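Endoglucanase (Clostridium thermocellum, PDB 2E4T) hydrolyses internal beta-1,4-glucosidic bonds in cellulose and probably also in xyloglucan, acting here through its family 44 glycoside hydrolase module with a TIM-like barrel. Local coordinates at residues Pro337-Pro340 with Asn341-Asp344; Glu239-Gln242 with Ser243-Asp246. All coordinates share one frame; numbering follows the deposited sequence.

Both interactions are local, made where the chain enters or leaves a helix of the TIM-like barrel, and their centres lie 20 Å apart. Interaction 1 is the N-cap and first two turns of helix 338-349, whose apolar side is largely buried and whose polar side carries an asparagine. Interaction 2 lies where helix 235-240 gives way to a loop and the chain reverses its twist; it is farther from the centre of the chain and includes an exposed serine. In each, one side chain adds to the backbone bonding (four bonds in 337-344, a single one in 239-246), an amide as donor in the former and a hydroxyl as acceptor in the latter. The two do not touch, but Ile338 of interaction 1 packs on Phe235 and Tyr238 of helix 235-240.

Interaction 1: residues Pro337-Pro340 with Asn341-Asp344; sequences PILP and NLLD
Pro337 to Asp344 wind into the opening of an alpha-helix, with Pro337 at the N-cap after a cis peptide bond and four successive i to i+4 backbone bonds starting from its carbonyl. Asn341 N reaches Pro337 O at 3.2 Å, the longest of the four, and Leu342 N reaches Ile338 O at 2.9 Å. Leu343 N and Leu339 O then lie 2.8 Å apart, as do Asp344 N and Pro340 O. Proline suits position 340 because the amides of a first helical turn have no carbonyl behind them within the helix, so the missing N-H forfeits no bond within the helix.

Asn341 adds a side-chain bond to the same turn: its ND2 meets Pro337 O at 2.9 Å, almost straight at 171°. This donor stands above the carbonyl plane while Asn341 N lies within it, so two N-H groups grip one oxygen from different directions. Pro337 O is itself nearly in the plane of the asparagine amide, and Arg255 binds OD1; together these partners fix the rotation of the group. On the apolar side, the side chains of Ile338 and Leu342 cross obliquely, Ile338 CG1 coming 4.0 Å from Leu342 CD1. With CG1 anti to the backbone N (chi1 -168°), the isoleucine brings that branch nearer the next turn although its CB points away. Leu339 CD2 makes a looser contact with Leu342 CD1 at 4.5 Å.

Branched aliphatic residues fit this face because it is pressed against the barrel. Leu339 and Leu343 rest on strand 354-360, the barrel strand that follows this helix, whereas Ile338 packs on helix 235-240 and shares the loop residue Trp256 with Leu342.

Interaction 2: residues Glu239-Gln242 with Ser243-Asp246; sequences ETLQ and SAPD
Thr240, Ser243 and Ala244 meet through two successive flat peptide groups that direct their N-H bonds at Thr240. The peptide linking Gln242 to Ser243 turns its N-H to the threonine hydroxyl, with Ser243 N 2.8 Å from Thr240 OG1. The next peptide sends Ala244 N to Thr240 O at 3.0 Å, essentially straight at 178° and nearly along the C=O axis. One residue thus receives two consecutive amides, the first on its side chain and the second on its backbone.

Threonine suits the place because its hydroxyl sits on a short arm. A chi1 of 66° sets OG1 between the backbone N and the carbonyl carbon, where it can also bond to Ala236 O, one turn earlier in the helix. The hydroxyl therefore ties the departing chain back to the helix body.

Next to these polar bonds is a small apolar contact: Leu241 CB lies 3.9 Å from Ala244 CB, and Leu241 CD2 is 4.0 Å from the same methyl. Alanine fits because its single carbon can nestle against the leucine, which also rests on Ala188. In the conformer given, Gln242 OE1 is hydrogen-bonded to Tyr233 OH.

Leu241, Gln242 and Ser243 all have positive phi and left-handed helical backbone angles, and the Ala244 to Thr240 bond closes them into a left-handed alpha-turn. It takes the chain out of the right-handed helix 235-240, Leu241 being the first residue to leave helical angles with positive phi. That helix follows the barrel strand 226-232, and the turn redirects the chain toward helix 247-250 in this family 44 TIM-like barrel.

Interaction 1: residues Pro337-Pro340 with Asn341-Asp344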
loop_
_atom_site.group_PDB
_atom_site.type_symbol
_atom_site.label_atom_id
_atom_site.label_comp_id
_atom_site.label_asym_id
_atom_site.label_seq_id
_atom_site.Cartn_x
_atom_site.Cartn_y
_atom_site.Cartn_z
ATOM N N PRO A 337 10.895 2.432 -15.301
ATOM C CA PRO A 337 10.488 1.838 -14.029
ATOM C C PRO A 337 9.188 2.463 -13.543
ATOM O O PRO A 337 8.865 3.633 -13.846
ATOM C CB PRO A 337 11.648 2.161 -13.093
ATOM C CG PRO A 337 12.271 3.439 -13.686
ATOM C CD PRO A 337 12.104 3.280 -15.177
ATOM N N ILE A 338 8.373 1.702 -12.792
ATOM C CA ILE A 338 6.990 2.124 -12.601
ATOM C C ILE A 338 6.846 3.299 -11.646
ATOM O O ILE A 338 6.021 4.185 -11.926
ATOM C CB ILE A 338 6.083 0.913 -12.211
ATOM C CG1 ILE A 338 4.601 1.285 -12.290
ATOM C CG2 ILE A 338 6.429 0.307 -10.880
ATOM C CD1 ILE A 338 4.098 1.617 -13.688
ATOM N N LEU A 339 7.586 3.373 -10.526
ATOM C CA LEU A 339 7.359 4.491 -9.626
ATOM C C LEU A 339 7.739 5.831 -10.289
ATOM O O LEU A 339 6.948 6.777 -10.199
ATOM C CB LEU A 339 8.023 4.334 -8.260
ATOM C CG LEU A 339 7.576 3.103 -7.464
ATOM C CD1 LEU A 339 8.363 3.053 -6.145
ATOM C CD2 LEU A 339 6.064 3.076 -7.201
ATOM N N PRO A 340 8.890 5.948 -10.948
ATOM C CA PRO A 340 9.181 7.243 -11.612
ATOM C C PRO A 340 8.159 7.579 -12.680
ATOM O O PRO A 340 7.860 8.762 -12.883
ATOM C CB PRO A 340 10.633 7.006 -12.176
ATOM C CG PRO A 340 11.235 6.031 -11.185
ATOM C CD PRO A 340 10.086 5.053 -10.941
ATOM N N ASN A 341 7.623 6.575 -13.393
ATOM C CA ASN A 341 6.577 6.876 -14.382
ATOM C C ASN A 341 5.311 7.435 -13.707
ATOM O O ASN A 341 4.713 8.404 -14.206
ATOM C CB ASN A 341 6.292 5.687 -15.292
ATOM C CG ASN A 341 7.253 5.670 -16.451
ATOM O OD1 ASN A 341 6.944 6.233 -17.509
ATOM N ND2 ASN A 341 8.427 5.099 -16.295
ATOM N N LEU A 342 4.884 6.810 -12.597
ATOM C CA LEU A 342 3.706 7.322 -11.887
ATOM C C LEU A 342 3.987 8.738 -11.357
ATOM O O LEU A 342 3.132 9.636 -11.436
ATOM C CB LEU A 342 3.319 6.371 -10.753
ATOM C CG LEU A 342 2.786 5.018 -11.223
ATOM C CD1 LEU A 342 2.739 4.022 -10.054
ATOM C CD2 LEU A 342 1.374 5.167 -11.859
ATOM N N LEU A 343 5.174 8.922 -10.750
ATOM C CA LEU A 343 5.506 10.222 -10.163
ATOM C C LEU A 343 5.639 11.319 -11.261
ATOM O O LEU A 343 5.252 12.471 -11.024
ATOM C CB LEU A 343 6.773 10.127 -9.334
ATOM C CG LEU A 343 6.604 9.280 -8.066
ATOM C CD1 LEU A 343 7.971 8.910 -7.511
ATOM C CD2 LEU A 343 5.764 9.990 -7.010
ATOM N N ASP A 344 6.179 10.942 -12.414
ATOM C CA ASP A 344 6.287 11.886 -13.549
ATOM C C ASP A 344 4.909 12.283 -14.036
ATOM O O ASP A 344 4.647 13.444 -14.377
ATOM C CB ASP A 344 7.099 11.249 -14.664
ATOM C CG ASP A 344 7.120 12.026 -15.985
ATOM O OD1 ASP A 344 7.866 12.974 -15.998
ATOM O OD2 ASP A 344 6.434 11.694 -16.988
#

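Interaction 2: residues Glu239-Gln242 with Ser243-Asp246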
loop_
_atom_site.group_PDB
_atom_site.type_symbol
_atom_site.label_atom_id
_atom_site.label_comp_id
_atom_site.label_asym_id
_atom_site.label_seq_id
_atom_site.Cartn_x
_atom_site.Cartn_y
_atom_site.Cartn_z
ATOM N N GLU A 239 -3.137 1.400 -17.607
ATOM C CA GLU A 239 -2.937 1.835 -18.987
ATOM C C GLU A 239 -4.238 2.259 -19.666
ATOM O O GLU A 239 -4.295 3.320 -20.301
ATOM C CB GLU A 239 -2.222 0.751 -19.814
ATOM C CG GLU A 239 -1.684 1.348 -21.099
ATOM C CD GLU A 239 -1.047 0.391 -22.054
ATOM O OE1 GLU A 239 -0.845 -0.780 -21.751
ATOM O OE2 GLU A 239 -0.707 0.856 -23.189
ATOM N N THR A 240 -5.286 1.447 -19.553
ATOM C CA THR A 240 -6.503 1.629 -20.350
ATOM C C THR A 240 -7.781 1.405 -19.522
ATOM O O THR A 240 -8.875 1.283 -20.119
ATOM C CB THR A 240 -6.543 0.628 -21.534
ATOM O OG1 THR A 240 -6.668 -0.688 -20.984
ATOM C CG2 THR A 240 -5.324 0.748 -22.431
ATOM N N LEU A 241 -7.679 1.353 -18.190
ATOM C CA LEU A 241 -8.842 1.043 -17.359
ATOM C C LEU A 241 -9.472 -0.268 -17.854
ATOM O O LEU A 241 -10.676 -0.445 -17.938
ATOM C CB LEU A 241 -9.802 2.219 -17.265
ATOM C CG LEU A 241 -10.841 2.144 -16.127
ATOM C CD1 LEU A 241 -10.167 2.232 -14.754
ATOM C CD2 LEU A 241 -11.848 3.288 -16.285
ATOM N N GLN A 242 -8.596 -1.259 -18.130
ATOM C CA GLN A 242 -9.025 -2.584 -18.600
ATOM C C GLN A 242 -9.873 -2.466 -19.882
ATOM O O GLN A 242 -10.982 -2.958 -19.989
ATOM C CB GLN A 242 -9.735 -3.405 -17.546
ATOM C CG GLN A 242 -9.848 -4.881 -17.847
ATOM C CD GLN A 242 -8.788 -5.707 -17.264
ATOM O OE1 GLN A 242 -7.643 -5.279 -17.130
ATOM N NE2 GLN A 242 -9.149 -6.894 -16.870
ATOM N N SER A 243 -9.279 -1.816 -20.883
ATOM C CA SER A 243 -9.943 -1.686 -22.164
ATOM C C SER A 243 -11.323 -1.030 -21.979
ATOM O O SER A 243 -12.314 -1.493 -22.567
ATOM C CB SER A 243 -10.065 -3.021 -22.890
ATOM O OG SER A 243 -8.776 -3.661 -23.054
ATOM N N ALA A 244 -11.380 0.058 -21.204
ATOM C CA ALA A 244 -12.693 0.623 -20.864
ATOM C C ALA A 244 -13.420 0.987 -22.152
ATOM O O ALA A 244 -12.831 1.455 -23.130
ATOM C CB ALA A 244 -12.523 1.849 -19.993
ATOM N N PRO A 245 -14.760 0.843 -22.163
ATOM C CA PRO A 245 -15.492 1.002 -23.431
ATOM C C PRO A 245 -15.414 2.367 -24.065
ATOM O O PRO A 245 -15.628 2.472 -25.285
ATOM C CB PRO A 245 -16.942 0.609 -23.073
ATOM C CG PRO A 245 -16.941 -0.015 -21.789
ATOM C CD PRO A 245 -15.627 0.218 -21.139
ATOM N N ASP A 246 -15.163 3.406 -23.286
ATOM C CA ASP A 246 -15.048 4.775 -23.792
ATOM C C ASP A 246 -13.599 5.257 -23.877
ATOM O O ASP A 246 -13.379 6.441 -24.159
ATOM C CB ASP A 246 -15.886 5.771 -22.996
ATOM C CG ASP A 246 -15.461 5.854 -21.530
ATOM O OD1 ASP A 246 -14.680 4.994 -21.067
ATOM O OD2 ASP A 246 -15.959 6.826 -20.860
#